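Local coordinates for microcin B17-processing protein McbD (Escherichia coli, PDB 6GRI), which acts as the YcaO-family cyclodehydratase subunit needed to process the inactive precursor of microcin B17 into the active peptide antibiotic, at residues A183-S188 with I213-L218; I191-N196 with K253-S258; H106-V111 with P125-A130. The protein carries 1 engineered substitution. All coordinates share one frame; numbering follows the deposited sequence.

Contact 1: residues A183-S188 with I213-L218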
loop_
_atom_site.group_PDB
_atom_site.type_symbol
_atom_site.label_atom_id
_atom_site.label_comp_id
_atom_site.label_asym_id
_atom_site.label_seq_id
_atom_site.Cartn_x
_atom_site.Cartn_y
_atom_site.Cartn_z
ATOM N N ALA D 183 52.083 -13.319 -26.821
ATOM C CA ALA D 183 50.646 -13.359 -27.050
ATOM C C ALA D 183 50.416 -13.650 -28.529
ATOM O O ALA D 183 51.217 -13.259 -29.379
ATOM C CB ALA D 183 50.011 -12.030 -26.674
ATOM N N ASN D 184 49.307 -14.319 -28.828
ATOM C CA ASN D 184 48.987 -14.720 -30.193
ATOM C C ASN D 184 48.640 -13.515 -31.043
ATOM O O ASN D 184 49.053 -13.429 -32.210
ATOM C CB ASN D 184 47.825 -15.707 -30.203
ATOM C CG ASN D 184 48.141 -16.978 -29.440
ATOM O OD1 ASN D 184 49.042 -17.730 -29.806
ATOM N ND2 ASN D 184 47.405 -17.215 -28.360
ATOM N N THR D 185 47.886 -12.586 -30.457
ATOM C CA THR D 185 47.434 -11.399 -31.176
ATOM C C THR D 185 46.916 -10.265 -30.262
ATOM O O THR D 185 46.617 -10.464 -29.082
ATOM C CB THR D 185 46.362 -11.776 -32.234
ATOM O OG1 THR D 185 46.034 -10.627 -33.020
ATOM C CG2 THR D 185 45.092 -12.344 -31.596
ATOM N N GLU D 186 46.848 -9.069 -30.835
ATOM C CA GLU D 186 46.265 -7.904 -30.194
ATOM C C GLU D 186 44.971 -7.551 -30.923
ATOM O O GLU D 186 44.942 -7.458 -32.164
ATOM C CB GLU D 186 47.244 -6.727 -30.233
ATOM C CG GLU D 186 46.639 -5.383 -29.839
ATOM C CD GLU D 186 47.650 -4.247 -29.771
ATOM O OE1 GLU D 186 48.845 -4.442 -30.106
ATOM O OE2 GLU D 186 47.238 -3.136 -29.367
ATOM N N ILE D 187 43.909 -7.344 -30.146
ATOM C CA ILE D 187 42.651 -6.806 -30.672
ATOM C C ILE D 187 42.735 -5.279 -30.630
ATOM O O ILE D 187 43.371 -4.699 -29.738
ATOM C CB ILE D 187 41.407 -7.259 -29.865
ATOM C CG1 ILE D 187 41.394 -8.790 -29.619
ATOM C CG2 ILE D 187 40.125 -6.792 -30.555
ATOM C CD1 ILE D 187 41.224 -9.629 -30.862
ATOM N N SER D 188 42.099 -4.634 -31.600
ATOM C CA SER D 188 42.039 -3.182 -31.653
ATOM C C SER D 188 41.510 -2.635 -30.327
ATOM O O SER D 188 40.465 -3.049 -29.849
ATOM C CB SER D 188 41.148 -2.743 -32.815
ATOM O OG SER D 188 41.008 -1.334 -32.866
ATOM N N ILE D 213 44.448 -4.762 -25.512
ATOM C CA ILE D 213 43.721 -6.017 -25.429
ATOM C C ILE D 213 44.533 -7.066 -26.161
ATOM O O ILE D 213 44.707 -6.962 -27.368
ATOM C CB ILE D 213 42.322 -5.899 -26.064
ATOM C CG1 ILE D 213 41.455 -4.898 -25.269
ATOM C CG2 ILE D 213 41.643 -7.269 -26.117
ATOM C CD1 ILE D 213 40.253 -4.369 -26.022
ATOM N N PHE D 214 45.016 -8.069 -25.427
ATOM C CA PHE D 214 45.797 -9.169 -25.996
ATOM C C PHE D 214 45.076 -10.517 -25.914
ATOM O O PHE D 214 44.381 -10.813 -24.941
ATOM C CB PHE D 214 47.145 -9.288 -25.281
ATOM C CG PHE D 214 48.009 -8.051 -25.377
ATOM C CD1 PHE D 214 48.259 -7.441 -26.604
ATOM C CD2 PHE D 214 48.612 -7.522 -24.239
ATOM C CE1 PHE D 214 49.065 -6.318 -26.681
ATOM C CE2 PHE D 214 49.418 -6.400 -24.315
ATOM C CZ PHE D 214 49.643 -5.796 -25.535
ATOM N N ASP D 215 45.236 -11.322 -26.960
ATOM C CA ASP D 215 44.817 -12.715 -26.941
ATOM C C ASP D 215 46.024 -13.507 -26.484
ATOM O O ASP D 215 46.972 -13.692 -27.261
ATOM C CB ASP D 215 44.370 -13.181 -28.329
ATOM C CG ASP D 215 43.973 -14.657 -28.357
ATOM O OD1 ASP D 215 44.772 -15.509 -27.904
ATOM O OD2 ASP D 215 42.860 -14.969 -28.842
ATOM N N ILE D 216 45.976 -13.989 -25.241
ATOM C CA ILE D 216 47.095 -14.726 -24.644
ATOM C C ILE D 216 46.852 -16.233 -24.532
ATOM O O ILE D 216 47.529 -16.909 -23.765
ATOM C CB ILE D 216 47.498 -14.127 -23.279
ATOM C CG1 ILE D 216 46.385 -14.299 -22.223
ATOM C CG2 ILE D 216 47.887 -12.657 -23.455
ATOM C CD1 ILE D 216 46.858 -14.076 -20.809
ATOM N N THR D 217 45.923 -16.762 -25.326
ATOM C CA THR D 217 45.593 -18.199 -25.326
ATOM C C THR D 217 46.816 -19.099 -25.490
ATOM O O THR D 217 47.728 -18.761 -26.230
ATOM C CB THR D 217 44.605 -18.544 -26.468
ATOM O OG1 THR D 217 43.603 -17.524 -26.549
ATOM C CG2 THR D 217 43.931 -19.892 -26.231
ATOM N N LEU D 218 46.816 -20.230 -24.786
ATOM C CA LEU D 218 47.849 -21.253 -24.923
ATOM C C LEU D 218 48.055 -21.607 -26.393
ATOM O O LEU D 218 47.098 -21.989 -27.061
ATOM C CB LEU D 218 47.464 -22.523 -24.169
ATOM C CG LEU D 218 47.632 -22.538 -22.651
ATOM C CD1 LEU D 218 47.143 -23.878 -22.116
ATOM C CD2 LEU D 218 49.084 -22.298 -22.243
#

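Contact 2: residues I191-N196 with K253-S258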
loop_
_atom_site.group_PDB
_atom_site.type_symbol
_atom_site.label_atom_id
_atom_site.label_comp_id
_atom_site.label_asym_id
_atom_site.label_seq_id
_atom_site.Cartn_x
_atom_site.Cartn_y
_atom_site.Cartn_z
ATOM N N ILE D 191 38.069 -1.160 -30.621
ATOM C CA ILE D 191 37.039 -2.107 -31.079
ATOM C C ILE D 191 35.669 -1.756 -30.493
ATOM O O ILE D 191 35.562 -1.394 -29.316
ATOM C CB ILE D 191 37.430 -3.578 -30.733
ATOM C CG1 ILE D 191 36.621 -4.585 -31.558
ATOM C CG2 ILE D 191 37.330 -3.872 -29.234
ATOM C CD1 ILE D 191 37.310 -4.982 -32.846
ATOM N N VAL D 192 34.631 -1.846 -31.321
ATOM C CA VAL D 192 33.254 -1.613 -30.870
ATOM C C VAL D 192 32.436 -2.911 -30.964
ATOM O O VAL D 192 32.132 -3.401 -32.046
ATOM C CB VAL D 192 32.586 -0.449 -31.645
ATOM C CG1 VAL D 192 31.085 -0.376 -31.354
ATOM C CG2 VAL D 192 33.267 0.877 -31.291
ATOM N N THR D 193 32.063 -3.433 -29.805
ATOM C CA THR D 193 31.388 -4.715 -29.688
ATOM C C THR D 193 29.904 -4.718 -30.080
ATOM O O THR D 193 29.333 -5.787 -30.293
ATOM C CB THR D 193 31.472 -5.195 -28.227
ATOM O OG1 THR D 193 31.045 -4.134 -27.358
ATOM C CG2 THR D 193 32.906 -5.592 -27.869
ATOM N N GLY D 194 29.266 -3.548 -30.126
ATOM C CA GLY D 194 27.806 -3.465 -30.271
ATOM C C GLY D 194 27.006 -3.675 -28.982
ATOM O O GLY D 194 25.810 -3.383 -28.950
ATOM N N ILE D 195 27.655 -4.155 -27.920
ATOM C CA ILE D 195 27.008 -4.446 -26.649
ATOM C C ILE D 195 27.182 -3.207 -25.773
ATOM O O ILE D 195 28.308 -2.829 -25.454
ATOM C CB ILE D 195 27.662 -5.673 -25.961
ATOM C CG1 ILE D 195 27.777 -6.872 -26.927
ATOM C CG2 ILE D 195 26.918 -6.041 -24.679
ATOM C CD1 ILE D 195 26.479 -7.261 -27.601
ATOM N N ASN D 196 26.075 -2.584 -25.380
ATOM C CA ASN D 196 26.119 -1.259 -24.741
ATOM C C ASN D 196 26.922 -1.206 -23.449
ATOM O O ASN D 196 27.696 -0.271 -23.257
ATOM C CB ASN D 196 24.709 -0.712 -24.488
ATOM C CG ASN D 196 24.005 -0.306 -25.766
ATOM O OD1 ASN D 196 22.876 -0.723 -26.016
ATOM N ND2 ASN D 196 24.670 0.503 -26.589
ATOM N N LYS D 253 32.642 -13.307 -26.823
ATOM C CA LYS D 253 32.255 -13.610 -25.451
ATOM C C LYS D 253 33.436 -13.462 -24.505
ATOM O O LYS D 253 33.326 -12.810 -23.461
ATOM C CB LYS D 253 31.673 -15.025 -25.335
ATOM C CG LYS D 253 30.954 -15.270 -24.012
ATOM C CD LYS D 253 30.535 -16.720 -23.814
ATOM C CE LYS D 253 30.426 -17.046 -22.329
ATOM N NZ LYS D 253 29.633 -18.279 -22.076
ATOM N N ALA D 254 34.561 -14.065 -24.872
ATOM C CA ALA D 254 35.772 -13.986 -24.052
ATOM C C ALA D 254 36.243 -12.544 -23.875
ATOM O O ALA D 254 36.730 -12.194 -22.814
ATOM C CB ALA D 254 36.882 -14.834 -24.642
ATOM N N LEU D 255 36.085 -11.711 -24.901
ATOM C CA LEU D 255 36.451 -10.299 -24.789
ATOM C C LEU D 255 35.487 -9.561 -23.878
ATOM O O LEU D 255 35.940 -8.775 -23.040
ATOM C CB LEU D 255 36.484 -9.610 -26.147
ATOM C CG LEU D 255 36.693 -8.091 -26.130
ATOM C CD1 LEU D 255 37.984 -7.728 -25.421
ATOM C CD2 LEU D 255 36.695 -7.539 -27.547
ATOM N N CYS D 256 34.180 -9.797 -24.066
ATOM C CA CYS D 256 33.115 -9.155 -23.257
ATOM C C CYS D 256 33.215 -9.525 -21.772
ATOM O O CYS D 256 33.143 -8.650 -20.912
ATOM C CB CYS D 256 31.710 -9.490 -23.792
ATOM S SG CYS D 256 31.233 -8.672 -25.352
ATOM N N LYS D 257 33.408 -10.813 -21.487
ATOM C CA LYS D 257 33.685 -11.273 -20.126
ATOM C C LYS D 257 34.921 -10.600 -19.544
ATOM O O LYS D 257 34.903 -10.142 -18.411
ATOM C CB LYS D 257 33.877 -12.790 -20.091
ATOM C CG LYS D 257 32.621 -13.614 -20.348
ATOM C CD LYS D 257 32.954 -15.064 -20.709
ATOM N N SER D 258 35.997 -10.549 -20.326
ATOM C CA SER D 258 37.269 -9.942 -19.885
ATOM C C SER D 258 37.094 -8.466 -19.479
ATOM O O SER D 258 37.676 -8.017 -18.492
ATOM C CB SER D 258 38.358 -10.086 -20.979
ATOM O OG SER D 258 39.666 -9.802 -20.487
#

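Contact 3: residues H106-V111 with P125-A130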
loop_
_atom_site.group_PDB
_atom_site.type_symbol
_atom_site.label_atom_id
_atom_site.label_comp_id
_atom_site.label_asym_id
_atom_site.label_seq_id
_atom_site.Cartn_x
_atom_site.Cartn_y
_atom_site.Cartn_z
ATOM N N HIS D 106 55.458 -40.972 1.948
ATOM C CA HIS D 106 54.500 -40.149 2.693
ATOM C C HIS D 106 53.066 -40.486 2.350
ATOM O O HIS D 106 52.723 -40.672 1.179
ATOM C CB HIS D 106 54.713 -38.659 2.421
ATOM C CG HIS D 106 53.794 -37.776 3.201
ATOM N ND1 HIS D 106 54.085 -37.339 4.473
ATOM C CD2 HIS D 106 52.574 -37.276 2.902
ATOM C CE1 HIS D 106 53.088 -36.600 4.921
ATOM N NE2 HIS D 106 52.159 -36.546 3.987
ATOM N N LYS D 107 52.235 -40.505 3.386
ATOM C CA LYS D 107 50.819 -40.796 3.257
ATOM C C LYS D 107 50.064 -39.467 3.214
ATOM O O LYS D 107 50.008 -38.762 4.209
ATOM C CB LYS D 107 50.357 -41.666 4.432
ATOM C CG LYS D 107 51.322 -42.787 4.793
ATOM C CD LYS D 107 50.611 -44.015 5.338
ATOM C CE LYS D 107 50.042 -44.872 4.217
ATOM N NZ LYS D 107 49.531 -46.171 4.733
ATOM N N PHE D 108 49.541 -39.115 2.043
ATOM C CA PHE D 108 48.803 -37.859 1.830
ATOM C C PHE D 108 47.319 -38.054 2.144
ATOM O O PHE D 108 46.783 -39.134 1.917
ATOM C CB PHE D 108 48.922 -37.396 0.369
ATOM C CG PHE D 108 50.275 -36.878 -0.002
ATOM C CD1 PHE D 108 51.247 -37.735 -0.521
ATOM C CD2 PHE D 108 50.578 -35.535 0.145
ATOM C CE1 PHE D 108 52.509 -37.265 -0.865
ATOM C CE2 PHE D 108 51.834 -35.056 -0.205
ATOM C CZ PHE D 108 52.805 -35.924 -0.707
ATOM N N LYS D 109 46.653 -37.014 2.646
ATOM C CA LYS D 109 45.193 -37.041 2.762
ATOM C C LYS D 109 44.614 -36.961 1.355
ATOM O O LYS D 109 45.150 -36.238 0.511
ATOM C CB LYS D 109 44.678 -35.900 3.636
ATOM C CG LYS D 109 44.899 -36.119 5.123
ATOM C CD LYS D 109 43.922 -37.145 5.692
ATOM C CE LYS D 109 44.075 -37.339 7.194
ATOM N NZ LYS D 109 44.017 -36.058 7.949
ATOM N N THR D 110 43.534 -37.703 1.111
ATOM C CA THR D 110 43.045 -37.956 -0.249
ATOM C C THR D 110 41.674 -37.344 -0.484
ATOM O O THR D 110 40.863 -37.279 0.434
ATOM C CB THR D 110 42.941 -39.476 -0.550
ATOM O OG1 THR D 110 41.690 -39.994 -0.081
ATOM C CG2 THR D 110 44.084 -40.265 0.095
ATOM N N VAL D 111 41.421 -36.919 -1.721
ATOM C CA VAL D 111 40.084 -36.490 -2.158
ATOM C C VAL D 111 39.722 -37.252 -3.406
ATOM O O VAL D 111 40.609 -37.715 -4.123
ATOM C CB VAL D 111 39.987 -34.980 -2.456
ATOM C CG1 VAL D 111 40.015 -34.197 -1.155
ATOM C CG2 VAL D 111 41.074 -34.500 -3.421
ATOM N N PRO D 125 45.911 -35.840 -4.014
ATOM C CA PRO D 125 46.145 -35.272 -2.686
ATOM C C PRO D 125 45.233 -34.077 -2.330
ATOM O O PRO D 125 45.175 -33.080 -3.067
ATOM C CB PRO D 125 47.620 -34.854 -2.734
ATOM C CG PRO D 125 48.216 -35.689 -3.799
ATOM C CD PRO D 125 47.140 -35.830 -4.826
ATOM N N ALA D 126 44.532 -34.217 -1.198
ATOM C CA ALA D 126 43.676 -33.170 -0.606
ATOM C C ALA D 126 44.387 -31.835 -0.377
ATOM O O ALA D 126 43.776 -30.778 -0.527
ATOM C CB ALA D 126 43.104 -33.663 0.717
ATOM N N VAL D 127 45.663 -31.900 0.012
ATOM C CA VAL D 127 46.519 -30.715 0.204
ATOM C C VAL D 127 46.488 -29.707 -0.961
ATOM O O VAL D 127 46.606 -28.498 -0.732
ATOM C CB VAL D 127 47.985 -31.123 0.533
ATOM C CG1 VAL D 127 48.643 -31.893 -0.610
ATOM C CG2 VAL D 127 48.820 -29.902 0.904
ATOM N N ILE D 128 46.324 -30.206 -2.189
ATOM C CA ILE D 128 46.234 -29.361 -3.393
ATOM C C ILE D 128 44.864 -28.668 -3.558
ATOM O O ILE D 128 44.787 -27.610 -4.170
ATOM C CB ILE D 128 46.594 -30.173 -4.670
ATOM C CG1 ILE D 128 48.044 -30.679 -4.584
ATOM C CG2 ILE D 128 46.456 -29.328 -5.937
ATOM C CD1 ILE D 128 48.339 -31.880 -5.459
ATOM N N ILE D 129 43.812 -29.254 -2.984
ATOM C CA ILE D 129 42.410 -28.811 -3.154
ATOM C C ILE D 129 41.942 -27.880 -2.015
ATOM O O ILE D 129 41.381 -26.822 -2.274
ATOM C CB ILE D 129 41.473 -30.064 -3.323
ATOM C CG1 ILE D 129 41.373 -30.472 -4.801
ATOM C CG2 ILE D 129 40.060 -29.853 -2.769
ATOM C CD1 ILE D 129 42.704 -30.683 -5.485
ATOM N N ALA D 130 42.169 -28.294 -0.771
ATOM C CA ALA D 130 41.721 -27.548 0.412
ATOM C C ALA D 130 42.592 -26.323 0.681
ATOM O O ALA D 130 43.816 -26.413 0.639
ATOM C CB ALA D 130 41.722 -28.452 1.636
#

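Contact 1: residues A183-S188 with I213-L218
Thr185 and Asp215 form the antiparallel hydrogen-bonded pair that ties 183-188 to 213-218, with Asp215 N donating to Thr185 O over 2.7 Å. One residue back, Asn184 N reaches Asp215 O at 2.9 Å. Asn184 and Thr185 therefore both face Asp215, a classic beta bulge. Beyond the bulge Glu186 and Phe214 make a non-hydrogen-bonded pair.

The side-chain polar network centres on Asp215 and Asn184. The amide ND2 of Asn184 lies 2.7 Å from Thr217 O and 3.2 Å from Asp215 OD1, with both acceptors close to its amide plane, so the two bonds fix the rotation of the amide. Amide and carboxylate planes stand 74° apart. Asp215 OD1 also accepts from Thr217 N, closing an Asx turn, and from Thr217 OG1, so that three donors grip one oxygen as the chain leaves the strand. Its other oxygen, OD2, is bonded to His224.

Apolar contacts occupy both faces. Thr185 CG2 packs against Asp215 CB, while the first torsion of Ile213 swings its CG2 branch away from the backbone N and sets it 3.8 Å from Ile187 CB. On the face of Glu186 and Phe214, the CB of Glu186 meets the ring edge at Phe214 CD1 (3.8 Å), and the glutamate carboxylate continues to a salt bridge with Arg212.

Strand 224-231 flanks 210-215 on its far side, strands 307-308 and 313-314 run parallel to 182-187, and Tyr177 of helix 157-180 packs on Phe214 and Ile216.

Contact 2: residues I191-N196 with K253-S258
Thr193 and Cys256 mark the closest backbone approach, 8.0 Å between their CA atoms, where the irregular segment 191-196 passes the helical turn 253-258 with no hydrogen bond between them. Side chains alone bridge this gap. Ile191 supplies its CG2 methyl, which lies 4.1 Å from Leu255 CD2; the two side chains meet at a slant. On the helix, Leu255 has CG anti to the backbone N (chi1 173°), which carries its CD2 branch out to the loop, where it also receives the methyl of Thr193, with Thr193 CG2 and Leu255 CD2 4.3 Å apart. The same threonine methyl stands 4.3 Å from Cys256 SG, so it lies near both helix residues. Ile195 completes the row from the other end, its CG1 approaching Cys256 SG at 4.2 Å. These are loose van der Waals contacts, and the two segments bury just 158 Å² between them.

The arrangement is a connection laid over a helix: 191-196 links strand 182-187 to helix 196-208, and Ile195 occupies the N-cap position of that helix, while 253-258 belongs to the long helix 251-274 of the YcaO fold.

Within the loop, Thr193 OG1 also accepts a weak bond from Ile195 N across the turn at Gly194. Asp199, in the first turn of helix 196-208, accepts a hydrogen bond from Thr193 N and a weak one from Gly194 N. Ile198 of that helix touches both Thr193 and Cys256, and on the sheet side Leu255 rests on Val226 and Thr228 of strand 224-231.

Contact 3: residues H106-V111 with P125-A130
Lys109 O accepts the single hydrogen bond between 106-111 and 125-130, from Ala126 N at 2.7 Å. The same oxygen has a CA-H...O contact with Pro125 CA at 3.5 Å. Apolar groups gather on either side of this bond. Val111 CG1 touches Ala126 CB at 3.7 Å, and Val111 CG2 reaches Ile129 CG1 at 4.3 Å. At the other end, Phe108 CD2 meets Pro125 CB and Val127 CG1, each at 4.2 Å.

His106 places its CD2 over the centre of the Phe108 ring, 3.5 Å above the plane. Its NE2 is bonded to Asp139, whose other carboxylate oxygen receives Lys109 N. Phe92 and Phe142 also meet the Phe108 ring, and Thr110 OG1 is bonded to Glu123.

Past Pro125 the chain coils: Ala126 O accepts from both Ile129 N and Ala130 N. The arrangement is the end of an antiparallel pairing between strands 108-115 and 121-125, where Thr110 and Pro125 form a non-hydrogen-bonded pair before the second strand turns into a helix-like coil.

All three contacts are largely buried, but their chemistry differs. Contact 1 joins strands within the mixed sheet and is the most polar, combining backbone pairing with side-chain bonds at a bulge. Contact 2 lies beside it, sets a loop against a helix and relies on van der Waals contacts of methyl and methylene groups and a cysteine sulfur, with no hydrogen bond across; the two touch where Ile213 CG2 meets Leu255 CD1 at 3.8 Å, so the helix packs on the same sheet, and their segments alternate along the chain. Contact 3 belongs to a separate antiparallel sheet, on the opposite side of the chain's centre, about 36 Å from contact 1 between centres, and couples one backbone bond with aromatic and aliphatic packing.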